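Local coordinates for protein 7,8-dihydro-6-hydroxymethylpterin pyrophosphokinase-dihydropteroate synthase (Plasmodium falciparum, PDB 6JWS) that probably makes 7,8-dihydropteroate for folate synthesis in two steps, first pyrophosphorylating 6-hydroxymethyl-7,8-dihydropterin with ATP and then joining the product to 4-aminobenzoate, at residues 33-36 / 37-40; 184-187 / 188-192. The protein carries 1 engineered substitution. All coordinates share one frame; numbering follows the deposited sequence.

Contact 1. Residues 33-36 / 37-40; sequences ILET and ALHL
T36 sets OG1 beside its backbone N (chi1 -61°), which leaves the methyl CG2 anti to that N, while L40 swings CG to the side of its backbone N (chi1 -65°) and extends beyond it; the two side chains run alongside each other in the same direction, and T36 CG2 reaches L40 CD1 at 4.1 Å. They lie one turn apart on the alpha helix 30-44, which packs on the six-stranded antiparallel sheet of the HPPK part. Threonine suits this buried place because its side chain packs on I85 and M89 of helix 85-90, while OG1 is satisfied within the helix by the carbonyl oxygen of L32. Four successive i to i+4 backbone bonds tie the residues together, among them A37 N to I33 O at 3.1 Å and L40 N to T36 O at 3.0 Å. The helix is two-sided: L34 and L38 face strand 16-24, with L38 also reaching strand 163-172, and branched aliphatic chains fill that interface. The buried carboxylate of E35 needs partners, and OE2 finds them in the DHPS part: a salt bridge to R571 and a hydrogen bond with the hydroxyl of Y570. The flat imidazole of H39 suits its stack with the F523 ring. Within the helix that imidazole leans back along the preceding turn, set obliquely to the carbonyl of E35, with H39 CD2 3.0 Å from E35 O.

Contact 2. Residues 184-187 / 188-192; sequences IKYI and EELMK
I184 O accepts the backbone N-H of E188 at 2.8 Å, a nearly straight bond of 158° in the last turns of the alpha helix 177-190. E188 reaches out straight past CG, so that its carboxylate comes beside I184 CG2 and E188 OE2 lies 4.1 Å from K185 NZ, too long for a salt bridge. The same OE2 takes a hydrogen bond from the backbone N of I209, between the magnesium ligands D208 and D210. E188 itself binds a magnesium ion seen in a structure of this protein but not bound to this chain. A long cationic side chain suits position 185, where it reaches the bound ATP, an anion. On another side of the helix Y186 offers a ring face to L190: L190 CG stands 4.2 Å from the ring centroid, 25° off the normal, in a CH-pi contact, and L190 CD1 meets Y186 CE2 at 3.6 Å. I187 and M191 lie alongside each other, and the bend of M191 at chi3 (-81°) brings M191 CE back to I187 CG2, tightly packed at 3.4 Å. Unbranched methionine can fold in this way between two secondary structures: I187 and M191 both pack on I209 of strand 208-214 and on L40 of helix 30-44, while Y186 and E189 meet helix 304-309.

In the fold
Contact 1 comes first along the chain, on helix 30-44, and contact 2 follows on helix 177-190; their centres are 11 Å apart. Both helices belong to the HPPK part and reach strands of its antiparallel sheet, 16-24 and 163-172 for contact 1 and the edge strand 208-214 for contact 2. They meet directly through apolar side chains: M191 CG lies 3.8 Å from L40 CD1, and M191 CE 3.9 Å from A37 CB, where the small alanine allows close approach. This joins the helix carrying E42 of the calcium site to the one carrying K185 of the ATP pocket. Contact 1 also borders the DHPS part, so helix 30-44 touches both that part and the ATP-binding helix 177-190.

Contact 1. Residues 33-36 / 37-40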
loop_
_atom_site.group_PDB
_atom_site.type_symbol
_atom_site.label_atom_id
_atom_site.label_comp_id
_atom_site.label_asym_id
_atom_site.label_seq_id
_atom_site.Cartn_x
_atom_site.Cartn_y
_atom_site.Cartn_z
ATOM N N ILE B 33 -5.359 -25.942 -25.997
ATOM C CA ILE B 33 -4.767 -27.267 -26.057
ATOM C C ILE B 33 -5.250 -28.079 -24.861
ATOM O O ILE B 33 -5.752 -29.196 -25.024
ATOM C CB ILE B 33 -3.221 -27.200 -26.131
ATOM C CG1 ILE B 33 -2.692 -26.445 -27.360
ATOM C CG2 ILE B 33 -2.600 -28.587 -26.016
ATOM C CD1 ILE B 33 -3.582 -26.530 -28.584
ATOM N N LEU B 34 -5.107 -27.508 -23.658
ATOM C CA LEU B 34 -5.364 -28.281 -22.451
ATOM C C LEU B 34 -6.860 -28.537 -22.269
ATOM O O LEU B 34 -7.252 -29.616 -21.818
ATOM C CB LEU B 34 -4.699 -27.617 -21.239
ATOM C CG LEU B 34 -3.169 -27.638 -21.261
ATOM C CD1 LEU B 34 -2.582 -26.613 -20.299
ATOM C CD2 LEU B 34 -2.639 -29.033 -20.957
ATOM N N GLU B 35 -7.700 -27.580 -22.682
ATOM C CA GLU B 35 -9.139 -27.795 -22.579
ATOM C C GLU B 35 -9.650 -28.808 -23.617
ATOM O O GLU B 35 -10.596 -29.548 -23.351
ATOM C CB GLU B 35 -9.909 -26.469 -22.577
ATOM C CG GLU B 35 -9.611 -25.612 -21.357
ATOM C CD GLU B 35 -10.581 -24.503 -20.972
ATOM O OE1 GLU B 35 -11.230 -23.913 -21.876
ATOM O OE2 GLU B 35 -10.682 -24.226 -19.755
ATOM N N THR B 36 -9.029 -28.839 -24.802
ATOM C CA THR B 36 -9.341 -29.836 -25.823
ATOM C C THR B 36 -9.082 -31.236 -25.259
ATOM O O THR B 36 -9.930 -32.122 -25.369
ATOM C CB THR B 36 -8.564 -29.555 -27.125
ATOM O OG1 THR B 36 -8.928 -28.277 -27.659
ATOM C CG2 THR B 36 -8.730 -30.635 -28.174
ATOM N N ALA B 37 -7.916 -31.418 -24.621
ATOM C CA ALA B 37 -7.587 -32.677 -23.967
ATOM C C ALA B 37 -8.569 -32.982 -22.842
ATOM O O ALA B 37 -8.942 -34.143 -22.675
ATOM C CB ALA B 37 -6.155 -32.683 -23.480
ATOM N N LEU B 38 -8.996 -31.964 -22.074
ATOM C CA LEU B 38 -9.987 -32.212 -21.024
ATOM C C LEU B 38 -11.254 -32.806 -21.630
ATOM O O LEU B 38 -11.795 -33.762 -21.087
ATOM C CB LEU B 38 -10.360 -30.937 -20.259
ATOM C CG LEU B 38 -9.373 -30.451 -19.195
ATOM C CD1 LEU B 38 -9.848 -29.124 -18.612
ATOM C CD2 LEU B 38 -9.198 -31.473 -18.089
ATOM N N HIS B 39 -11.736 -32.200 -22.723
ATOM C CA HIS B 39 -12.915 -32.688 -23.422
ATOM C C HIS B 39 -12.721 -34.136 -23.863
ATOM O O HIS B 39 -13.582 -34.971 -23.614
ATOM C CB HIS B 39 -13.236 -31.809 -24.632
ATOM C CG HIS B 39 -13.703 -30.443 -24.273
ATOM N ND1 HIS B 39 -14.791 -30.229 -23.437
ATOM C CD2 HIS B 39 -13.278 -29.222 -24.678
ATOM C CE1 HIS B 39 -14.994 -28.933 -23.323
ATOM N NE2 HIS B 39 -14.070 -28.292 -24.066
ATOM N N LEU B 40 -11.582 -34.425 -24.508
ATOM C CA LEU B 40 -11.325 -35.759 -25.028
ATOM C C LEU B 40 -11.236 -36.773 -23.894
ATOM O O LEU B 40 -11.692 -37.908 -24.049
ATOM C CB LEU B 40 -10.085 -35.738 -25.927
ATOM C CG LEU B 40 -10.256 -34.896 -27.193
ATOM C CD1 LEU B 40 -8.953 -34.761 -27.959
ATOM C CD2 LEU B 40 -11.355 -35.465 -28.084
#

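Contact 2. Residues 184-187 / 188-192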
loop_
_atom_site.group_PDB
_atom_site.type_symbol
_atom_site.label_atom_id
_atom_site.label_comp_id
_atom_site.label_asym_id
_atom_site.label_seq_id
_atom_site.Cartn_x
_atom_site.Cartn_y
_atom_site.Cartn_z
ATOM N N ILE B 184 -5.027 -42.950 -24.123
ATOM C CA ILE B 184 -4.429 -41.633 -23.970
ATOM C C ILE B 184 -3.531 -41.346 -25.171
ATOM O O ILE B 184 -3.540 -40.235 -25.710
ATOM C CB ILE B 184 -3.679 -41.517 -22.627
ATOM C CG1 ILE B 184 -4.644 -41.307 -21.456
ATOM C CG2 ILE B 184 -2.622 -40.420 -22.685
ATOM C CD1 ILE B 184 -4.070 -41.698 -20.115
ATOM N N LYS B 185 -2.750 -42.357 -25.581
ATOM C CA LYS B 185 -1.878 -42.246 -26.744
ATOM C C LYS B 185 -2.709 -41.951 -27.988
ATOM O O LYS B 185 -2.295 -41.154 -28.822
ATOM C CB LYS B 185 -1.000 -43.492 -26.904
ATOM C CG LYS B 185 0.063 -43.674 -25.830
ATOM C CD LYS B 185 1.077 -42.547 -25.802
ATOM C CE LYS B 185 1.926 -42.568 -24.546
ATOM N NZ LYS B 185 3.023 -41.579 -24.624
ATOM N N TYR B 186 -3.896 -42.565 -28.076
ATOM C CA TYR B 186 -4.828 -42.268 -29.152
ATOM C C TYR B 186 -5.212 -40.789 -29.106
ATOM O O TYR B 186 -5.045 -40.074 -30.100
ATOM C CB TYR B 186 -6.031 -43.219 -29.132
ATOM C CG TYR B 186 -6.969 -43.036 -30.299
ATOM C CD1 TYR B 186 -6.600 -43.426 -31.579
ATOM C CD2 TYR B 186 -8.216 -42.449 -30.137
ATOM C CE1 TYR B 186 -7.439 -43.249 -32.666
ATOM C CE2 TYR B 186 -9.072 -42.273 -31.213
ATOM C CZ TYR B 186 -8.682 -42.671 -32.481
ATOM O OH TYR B 186 -9.508 -42.494 -33.553
ATOM N N ILE B 187 -5.680 -40.335 -27.931
ATOM C CA ILE B 187 -6.058 -38.944 -27.714
ATOM C C ILE B 187 -4.930 -38.006 -28.153
ATOM O O ILE B 187 -5.179 -37.044 -28.874
ATOM C CB ILE B 187 -6.510 -38.706 -26.253
ATOM C CG1 ILE B 187 -7.882 -39.325 -25.981
ATOM C CG2 ILE B 187 -6.495 -37.222 -25.897
ATOM C CD1 ILE B 187 -8.189 -39.516 -24.520
ATOM N N GLU B 188 -3.685 -38.294 -27.746
ATOM C CA GLU B 188 -2.576 -37.416 -28.107
ATOM C C GLU B 188 -2.471 -37.309 -29.624
ATOM O O GLU B 188 -2.371 -36.202 -30.154
ATOM C CB GLU B 188 -1.228 -37.871 -27.535
ATOM C CG GLU B 188 -1.124 -37.742 -26.029
ATOM C CD GLU B 188 0.225 -38.054 -25.406
ATOM O OE1 GLU B 188 1.262 -37.788 -26.044
ATOM O OE2 GLU B 188 0.237 -38.544 -24.264
ATOM N N GLU B 189 -2.493 -38.469 -30.297
ATOM C CA GLU B 189 -2.352 -38.557 -31.744
ATOM C C GLU B 189 -3.477 -37.786 -32.429
ATOM O O GLU B 189 -3.221 -37.078 -33.399
ATOM C CB GLU B 189 -2.326 -40.012 -32.222
ATOM C CG GLU B 189 -0.983 -40.702 -32.051
ATOM C CD GLU B 189 0.186 -40.102 -32.820
ATOM O OE1 GLU B 189 -0.054 -39.473 -33.890
ATOM O OE2 GLU B 189 1.344 -40.268 -32.352
ATOM N N LEU B 190 -4.707 -37.908 -31.907
ATOM C CA LEU B 190 -5.845 -37.197 -32.474
ATOM C C LEU B 190 -5.551 -35.700 -32.528
ATOM O O LEU B 190 -5.960 -35.017 -33.466
ATOM C CB LEU B 190 -7.101 -37.451 -31.638
ATOM C CG LEU B 190 -7.951 -38.673 -31.995
ATOM C CD1 LEU B 190 -9.209 -38.694 -31.135
ATOM C CD2 LEU B 190 -8.329 -38.691 -33.472
ATOM N N MET B 191 -4.831 -35.202 -31.515
ATOM C CA MET B 191 -4.573 -33.776 -31.398
ATOM C C MET B 191 -3.427 -33.364 -32.319
ATOM O O MET B 191 -3.114 -32.174 -32.418
ATOM C CB MET B 191 -4.311 -33.368 -29.943
ATOM C CG MET B 191 -5.591 -33.349 -29.125
ATOM S SD MET B 191 -5.408 -32.865 -27.390
ATOM C CE MET B 191 -4.838 -34.403 -26.674
ATOM N N LYS B 192 -2.841 -34.371 -32.994
ATOM C CA LYS B 192 -1.887 -34.233 -34.094
ATOM C C LYS B 192 -0.551 -33.690 -33.578
ATOM O O LYS B 192 0.347 -34.525 -33.396
ATOM C CB LYS B 192 -2.460 -33.421 -35.262
ATOM C CG LYS B 192 -1.475 -32.491 -35.961
ATOM C CD LYS B 192 -1.947 -31.990 -37.317
ATOM C CE LYS B 192 -1.459 -32.843 -38.470
ATOM N NZ LYS B 192 -2.094 -34.184 -38.484
#